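Local structure of first ORF in transposon ISC1904 (Sulfolobus solfataricus, 3ILX) at residues L7-V11 against P72-V76; R10-T15 against E105-V109; V24-E28 against V67-Y71. The protein probably binds DNA and exchanges its strands as a serine recombinase of a mobile element, this chain being its resolvase-like catalytic domain. All coordinates share one frame. Residue numbers count along the deposited sequence, not the author numbering.

Interaction 1. Residues L7-V11 against P72-V76; sequences LYARV and PDRLV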
# COMPACT_ATOMS: atom_id res chain seq x y z
N LEU A 7 1.37 7.65 20.08
CA LEU A 7 2.67 7.56 19.42
C LEU A 7 2.82 6.19 18.77
O LEU A 7 2.55 5.16 19.40
CB LEU A 7 3.79 7.81 20.41
CG LEU A 7 3.60 9.02 21.32
CD1 LEU A 7 4.76 9.15 22.27
CD2 LEU A 7 3.44 10.29 20.50
N TYR A 8 3.22 6.17 17.51
CA TYR A 8 3.42 4.90 16.85
C TYR A 8 4.88 4.76 16.46
O TYR A 8 5.43 5.61 15.77
CB TYR A 8 2.51 4.73 15.63
CG TYR A 8 2.76 3.37 15.02
CD1 TYR A 8 2.11 2.25 15.51
CD2 TYR A 8 3.71 3.19 14.00
CE1 TYR A 8 2.35 1.00 15.00
CE2 TYR A 8 3.95 1.91 13.46
CZ TYR A 8 3.28 0.83 13.97
OH TYR A 8 3.51 -0.45 13.43
N ALA A 9 5.52 3.68 16.89
CA ALA A 9 6.93 3.49 16.56
C ALA A 9 7.14 2.10 16.00
O ALA A 9 6.49 1.17 16.42
CB ALA A 9 7.81 3.71 17.78
N ARG A 10 8.09 1.95 15.07
CA ARG A 10 8.32 0.68 14.40
C ARG A 10 9.78 0.57 13.94
O ARG A 10 10.34 1.54 13.41
CB ARG A 10 7.38 0.55 13.16
CG ARG A 10 7.35 -0.89 12.51
CD ARG A 10 6.88 -0.91 11.03
NE ARG A 10 7.51 0.14 10.19
CZ ARG A 10 8.64 -0.02 9.52
NH1 ARG A 10 9.33 -1.17 9.61
NH2 ARG A 10 9.13 1.00 8.82
N VAL A 11 10.36 -0.60 14.12
CA VAL A 11 11.61 -0.97 13.47
C VAL A 11 11.43 -2.34 12.79
O VAL A 11 10.64 -3.18 13.25
CB VAL A 11 12.83 -0.99 14.47
CG1 VAL A 11 13.09 0.40 15.09
CG2 VAL A 11 12.63 -2.03 15.56
N PRO A 72 6.83 9.12 7.60
CA PRO A 72 5.68 8.38 7.06
C PRO A 72 5.88 6.85 6.94
O PRO A 72 4.95 6.08 7.28
CB PRO A 72 5.45 9.04 5.67
CG PRO A 72 6.00 10.51 5.88
CD PRO A 72 7.22 10.27 6.75
N ASP A 73 7.09 6.41 6.53
CA ASP A 73 7.30 4.94 6.34
C ASP A 73 7.36 4.14 7.65
O ASP A 73 7.32 2.90 7.63
CB ASP A 73 8.46 4.61 5.39
CG ASP A 73 9.80 4.50 6.09
OD1 ASP A 73 9.92 4.95 7.26
OD2 ASP A 73 10.76 3.99 5.47
N ARG A 74 7.37 4.83 8.79
CA ARG A 74 7.12 4.12 10.05
C ARG A 74 5.75 3.42 10.03
O ARG A 74 5.62 2.28 10.51
CB ARG A 74 7.23 5.04 11.26
CG ARG A 74 8.67 5.62 11.50
CD ARG A 74 9.70 4.48 11.60
NE ARG A 74 10.25 4.08 10.30
CZ ARG A 74 11.13 3.08 10.13
NH1 ARG A 74 11.52 2.34 11.18
NH2 ARG A 74 11.61 2.82 8.90
N LEU A 75 4.74 4.09 9.48
CA LEU A 75 3.38 3.50 9.44
C LEU A 75 3.25 2.41 8.41
O LEU A 75 2.78 1.31 8.72
CB LEU A 75 2.27 4.56 9.26
CG LEU A 75 1.92 5.21 10.61
CD1 LEU A 75 1.18 6.58 10.42
CD2 LEU A 75 1.14 4.23 11.52
N VAL A 76 3.60 2.72 7.17
CA VAL A 76 3.48 1.77 6.05
C VAL A 76 4.50 2.10 4.99
O VAL A 76 4.97 3.26 4.88
CB VAL A 76 2.08 1.82 5.34
CG1 VAL A 76 1.01 1.10 6.17
CG2 VAL A 76 1.66 3.27 5.04
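Three hydrogen bonds, each pairing an arginine side chain with a backbone carbonyl, join the C-terminal half of strand 4-11 to the helical turn that follows strand 64-69. Arg10 supplies two: its NE reaches Arg74 O at 2.9 Å (154°) and its NH2 reaches Asp73 O at 2.9 Å (140°). The third runs the other way, from Arg74 NH1 to Arg10 O, at 2.6 Å and 135°.

Beside these bonds, Leu75 CD2 makes a CH-pi contact over the face of the Tyr8 ring, 4.1 Å from its centroid and 27° off the normal; the ring edge meets Arg74 O, with Tyr8 CE2 at 3.4 Å. Tyr8 OH hydrogen-bonds Asp40 OD2.

The two guanidinium groups also crowd each other. Arg10 NH2 and Arg74 NH2, both donors, are 3.1 Å apart, with Arg74 NH1 over one face of the Arg10 guanidinium. Glu107 forms salt bridges with both arginines, and Arg74 NH2 makes another with Asp73 OD1 (3.2 Å, OD1 less surely placed); Asp73 OD2 hydrogen-bonds Thr103. This is consistent with a site that could take up a DNA phosphate, as in related serine recombinases; the carbonyls orient the guanidinium groups and the carboxylates offset their charge.

Interaction 2. Residues R10-T15 against E105-V109; sequences RVSSNT and EEELV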
# COMPACT_ATOMS: atom_id res chain seq x y z
N ARG A 10 8.09 1.95 15.07
CA ARG A 10 8.32 0.68 14.40
C ARG A 10 9.78 0.57 13.94
O ARG A 10 10.34 1.54 13.41
CB ARG A 10 7.38 0.55 13.16
CG ARG A 10 7.35 -0.89 12.51
CD ARG A 10 6.88 -0.91 11.03
NE ARG A 10 7.51 0.14 10.19
CZ ARG A 10 8.64 -0.02 9.52
NH1 ARG A 10 9.33 -1.17 9.61
NH2 ARG A 10 9.13 1.00 8.82
N VAL A 11 10.36 -0.60 14.12
CA VAL A 11 11.61 -0.97 13.47
C VAL A 11 11.43 -2.34 12.79
O VAL A 11 10.64 -3.18 13.25
CB VAL A 11 12.83 -0.99 14.47
CG1 VAL A 11 13.09 0.40 15.09
CG2 VAL A 11 12.63 -2.03 15.56
N SER A 12 12.17 -2.56 11.72
CA SER A 12 12.04 -3.80 10.98
C SER A 12 12.69 -4.93 11.77
O SER A 12 12.20 -6.04 11.74
CB SER A 12 12.65 -3.70 9.60
OG SER A 12 11.78 -2.95 8.76
N SER A 13 13.79 -4.61 12.45
CA SER A 13 14.40 -5.45 13.49
C SER A 13 15.21 -4.59 14.50
O SER A 13 15.64 -3.46 14.19
CB SER A 13 15.28 -6.53 12.86
OG SER A 13 16.24 -5.98 11.98
N ASN A 14 15.41 -5.10 15.72
CA ASN A 14 16.35 -4.47 16.65
C ASN A 14 17.75 -5.02 16.45
O ASN A 14 18.06 -6.15 16.87
CB ASN A 14 15.93 -4.62 18.11
CG ASN A 14 15.26 -3.36 18.67
OD1 ASN A 14 15.45 -2.24 18.16
ND2 ASN A 14 14.50 -3.54 19.73
N THR A 15 18.59 -4.20 15.83
CA THR A 15 19.88 -4.66 15.37
C THR A 15 21.02 -3.79 15.91
O THR A 15 22.07 -4.30 16.32
CB THR A 15 19.91 -4.70 13.82
OG1 THR A 15 20.90 -5.63 13.38
CG2 THR A 15 20.17 -3.31 13.23
N GLU A 105 19.36 1.56 5.47
CA GLU A 105 19.62 0.92 4.20
C GLU A 105 19.12 -0.51 4.21
O GLU A 105 18.45 -0.94 3.27
CB GLU A 105 21.12 0.96 3.89
CG GLU A 105 21.48 0.11 2.67
CD GLU A 105 22.85 0.42 2.13
OE1 GLU A 105 23.50 1.36 2.62
OE2 GLU A 105 23.28 -0.28 1.19
N GLU A 106 19.45 -1.24 5.27
CA GLU A 106 19.07 -2.65 5.41
C GLU A 106 17.56 -2.84 5.28
O GLU A 106 17.11 -3.85 4.76
CB GLU A 106 19.55 -3.19 6.77
CG GLU A 106 19.20 -4.66 7.05
CD GLU A 106 19.42 -5.08 8.52
OE1 GLU A 106 20.20 -4.42 9.26
OE2 GLU A 106 18.81 -6.09 8.93
N GLU A 107 16.79 -1.86 5.78
CA GLU A 107 15.34 -1.98 5.80
C GLU A 107 14.81 -1.86 4.36
O GLU A 107 13.99 -2.68 3.92
CB GLU A 107 14.69 -0.93 6.73
CG GLU A 107 13.13 -0.93 6.60
CD GLU A 107 12.39 -0.01 7.57
OE1 GLU A 107 13.04 0.61 8.44
OE2 GLU A 107 11.14 0.08 7.47
N LEU A 108 15.33 -0.89 3.62
CA LEU A 108 14.88 -0.70 2.25
C LEU A 108 15.21 -1.90 1.36
O LEU A 108 14.39 -2.24 0.50
CB LEU A 108 15.52 0.51 1.63
CG LEU A 108 15.16 1.89 2.13
CD1 LEU A 108 16.22 2.84 1.65
CD2 LEU A 108 13.77 2.30 1.60
N VAL A 109 16.39 -2.48 1.56
CA VAL A 109 16.87 -3.60 0.75
C VAL A 109 16.02 -4.82 1.06
O VAL A 109 15.64 -5.60 0.16
CB VAL A 109 18.38 -3.88 1.04
CG1 VAL A 109 18.85 -5.19 0.47
CG2 VAL A 109 19.27 -2.71 0.51
O HOH W 1 13.44 -0.02 10.87
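This is a polar, partly buried contact between the end of strand 4-11 with the loop after it and the first turns of helix 105-125, the long helix that runs away from the parallel sheet of this resolvase-type catalytic domain. Arg10, Val11 and Ser12 are the last three residues of the Tyr-x-Arg-Val-Ser signature of serine recombinases, which begins at Tyr8; Ser12 occupies the position of the nucleophilic serine in relatives, and so is probably the nucleophile here.

The main evidence for the contact is a salt bridge: Arg10 NH2 lies 2.6 Å from Glu107 OE2 with a good angle of 156°, while Arg10 NH1 adds a weak bond to the same oxygen at 3.1 Å and 129°. The carboxylate's other oxygen, OE1, salt-bridges Arg74. A water extends the link, accepting from Ser12 N at 3.0 Å and donating to Glu107 OE1 at 2.5 Å. Toward the surface, Glu106 makes loose contacts, with OE2 4.0 Å from Ser13 OG and OE1 4.1 Å from Thr15 CG2. On the same helix, Glu105 hydrogen-bonds Ser128 of the second subunit, so the helix carries the dimer contact close to this site.

Ser12 CB points toward the helix, yet its OG, 3.4 Å from Glu107 OE2, has too poor an angle for a hydrogen bond and instead accepts one from Arg10 NH1 at 3.1 Å.

Interaction 3. Residues V24-E28 against V67-Y71; sequences VKYLE and VITAY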
# COMPACT_ATOMS: atom_id res chain seq x y z
N VAL A 24 11.04 5.54 20.38
CA VAL A 24 10.00 5.89 21.33
C VAL A 24 10.40 7.14 22.14
O VAL A 24 9.62 8.10 22.28
CB VAL A 24 9.70 4.68 22.23
CG1 VAL A 24 8.85 5.09 23.43
CG2 VAL A 24 9.00 3.58 21.39
N LYS A 25 11.62 7.14 22.63
CA LYS A 25 12.13 8.22 23.45
C LYS A 25 12.17 9.50 22.65
O LYS A 25 11.84 10.57 23.17
CB LYS A 25 13.52 7.85 23.95
CG LYS A 25 14.01 8.67 25.13
CD LYS A 25 15.26 8.05 25.76
CE LYS A 25 16.40 7.91 24.75
NZ LYS A 25 17.18 9.20 24.65
N TYR A 26 12.54 9.40 21.38
CA TYR A 26 12.57 10.59 20.55
C TYR A 26 11.16 11.19 20.41
O TYR A 26 10.97 12.40 20.55
CB TYR A 26 13.18 10.30 19.18
CG TYR A 26 12.92 11.39 18.16
CD1 TYR A 26 13.42 12.69 18.34
CD2 TYR A 26 12.15 11.14 17.04
CE1 TYR A 26 13.16 13.70 17.40
CE2 TYR A 26 11.89 12.13 16.10
CZ TYR A 26 12.39 13.40 16.28
OH TYR A 26 12.11 14.36 15.34
N LEU A 27 10.18 10.30 20.19
CA LEU A 27 8.78 10.67 20.03
C LEU A 27 8.26 11.37 21.27
O LEU A 27 7.62 12.42 21.19
CB LEU A 27 7.91 9.42 19.73
CG LEU A 27 8.05 8.81 18.33
CD1 LEU A 27 7.11 7.63 18.20
CD2 LEU A 27 7.73 9.83 17.23
N GLU A 28 8.57 10.78 22.42
CA GLU A 28 8.14 11.33 23.69
C GLU A 28 8.73 12.70 24.00
O GLU A 28 8.05 13.54 24.58
CB GLU A 28 8.38 10.31 24.82
CG GLU A 28 7.49 9.08 24.60
CD GLU A 28 7.76 7.92 25.54
OE1 GLU A 28 8.77 7.94 26.28
OE2 GLU A 28 6.94 6.96 25.51
N VAL A 67 -2.22 10.70 15.71
CA VAL A 67 -1.15 9.70 15.73
C VAL A 67 0.14 10.42 15.38
O VAL A 67 0.19 11.09 14.34
CB VAL A 67 -1.32 8.62 14.65
CG1 VAL A 67 -0.20 7.55 14.78
CG2 VAL A 67 -2.73 8.01 14.69
N ILE A 68 1.17 10.27 16.21
CA ILE A 68 2.48 10.86 15.94
C ILE A 68 3.50 9.75 15.64
O ILE A 68 3.56 8.72 16.32
CB ILE A 68 2.96 11.78 17.08
CG1 ILE A 68 1.93 12.91 17.34
CG2 ILE A 68 4.35 12.40 16.74
CD1 ILE A 68 1.02 12.66 18.46
N THR A 69 4.23 9.93 14.54
CA THR A 69 5.22 8.95 14.13
C THR A 69 6.44 9.72 13.65
O THR A 69 6.33 10.95 13.37
CB THR A 69 4.57 7.89 13.13
OG1 THR A 69 5.41 6.74 13.01
CG2 THR A 69 4.28 8.50 11.78
N ALA A 70 7.61 9.07 13.63
CA ALA A 70 8.86 9.77 13.28
C ALA A 70 8.91 10.28 11.82
O ALA A 70 9.40 11.39 11.53
CB ALA A 70 10.07 8.88 13.60
N TYR A 71 8.44 9.44 10.91
CA TYR A 71 8.28 9.77 9.49
C TYR A 71 7.28 8.80 8.84
O TYR A 71 6.91 7.77 9.45
CB TYR A 71 9.65 9.83 8.76
CG TYR A 71 10.64 8.76 9.20
CD1 TYR A 71 10.64 7.51 8.57
CD2 TYR A 71 11.56 8.99 10.24
CE1 TYR A 71 11.54 6.52 8.94
CE2 TYR A 71 12.45 7.98 10.63
CZ TYR A 71 12.42 6.75 9.97
OH TYR A 71 13.28 5.71 10.31
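Leu27 projects from helix 19-30 onto the end of strand 64-69, and its isobutyl group overlaps main chain more closely than side chains. Leu27 CD2 lies 3.7 Å from Ala70 N and 3.8 Å from Thr69 C, whereas its side-chain approaches are looser, 4.3 Å from Leu27 CD2 to Ile68 CG2 and 4.4 Å from Leu27 CD2 to Ala70 CB. The other methyl, Leu27 CD1, comes to 4.2 Å from Ile68 O. Covering 69 Å² of Leu27, the strand segment buries it far more than Tyr26, of which 22 Å² is covered.

The close main-chain approach matches the backbone register, in which Leu27 and Ala70 have the nearest CA atoms, 6.8 Å apart. Here the strand is ending: Thr69 keeps extended angles (-139/159), but Ala70 turns to -65/-42, and Ala70 CB, pointing sideways, still touches Leu27 and Tyr26.

In the fold, this is helix-on-sheet packing within a parallel alpha/beta domain of strand order 2-1-3-4. Helix 19-30 is the connection of the beta-alpha-beta unit made with strands 4-11 and 36-41, and by touching strand 64-69 it also covers the next strand along. Alternation along that strand sorts the residues: Ile68 CB points toward the helix, although the end of the side chain leads away, and the side chain also packs on Leu7, while Thr69 CB points away, with OG1 hydrogen-bonded to Tyr8 O and the side chain meeting Arg74 and Leu75.

At the exposed margin, Tyr26 presents its ring edge to Ala70, with Tyr26 CE2 4.5 Å from Ala70 CB.

In the fold
Interactions 1 and 2 start from the same strand and share Arg10, and their centres are 12 Å apart; Arg74 NH2 and Glu107 OE1, 2.7 Å apart, close a salt bridge between them. Together they outline the probable active site, where the signature's Ser12 and Arg10 lie near Arg74 at the C-terminal end of strand 4-11. Interaction 3 belongs to helix-on-sheet packing next to this site. Its centre is 8 Å from that of interaction 1, which it meets through neighbouring strands: Tyr8 N to Ile68 O at 2.8 Å is a probable hydrogen bond. From interaction 2 it stands about 17 Å away between centres, without touching.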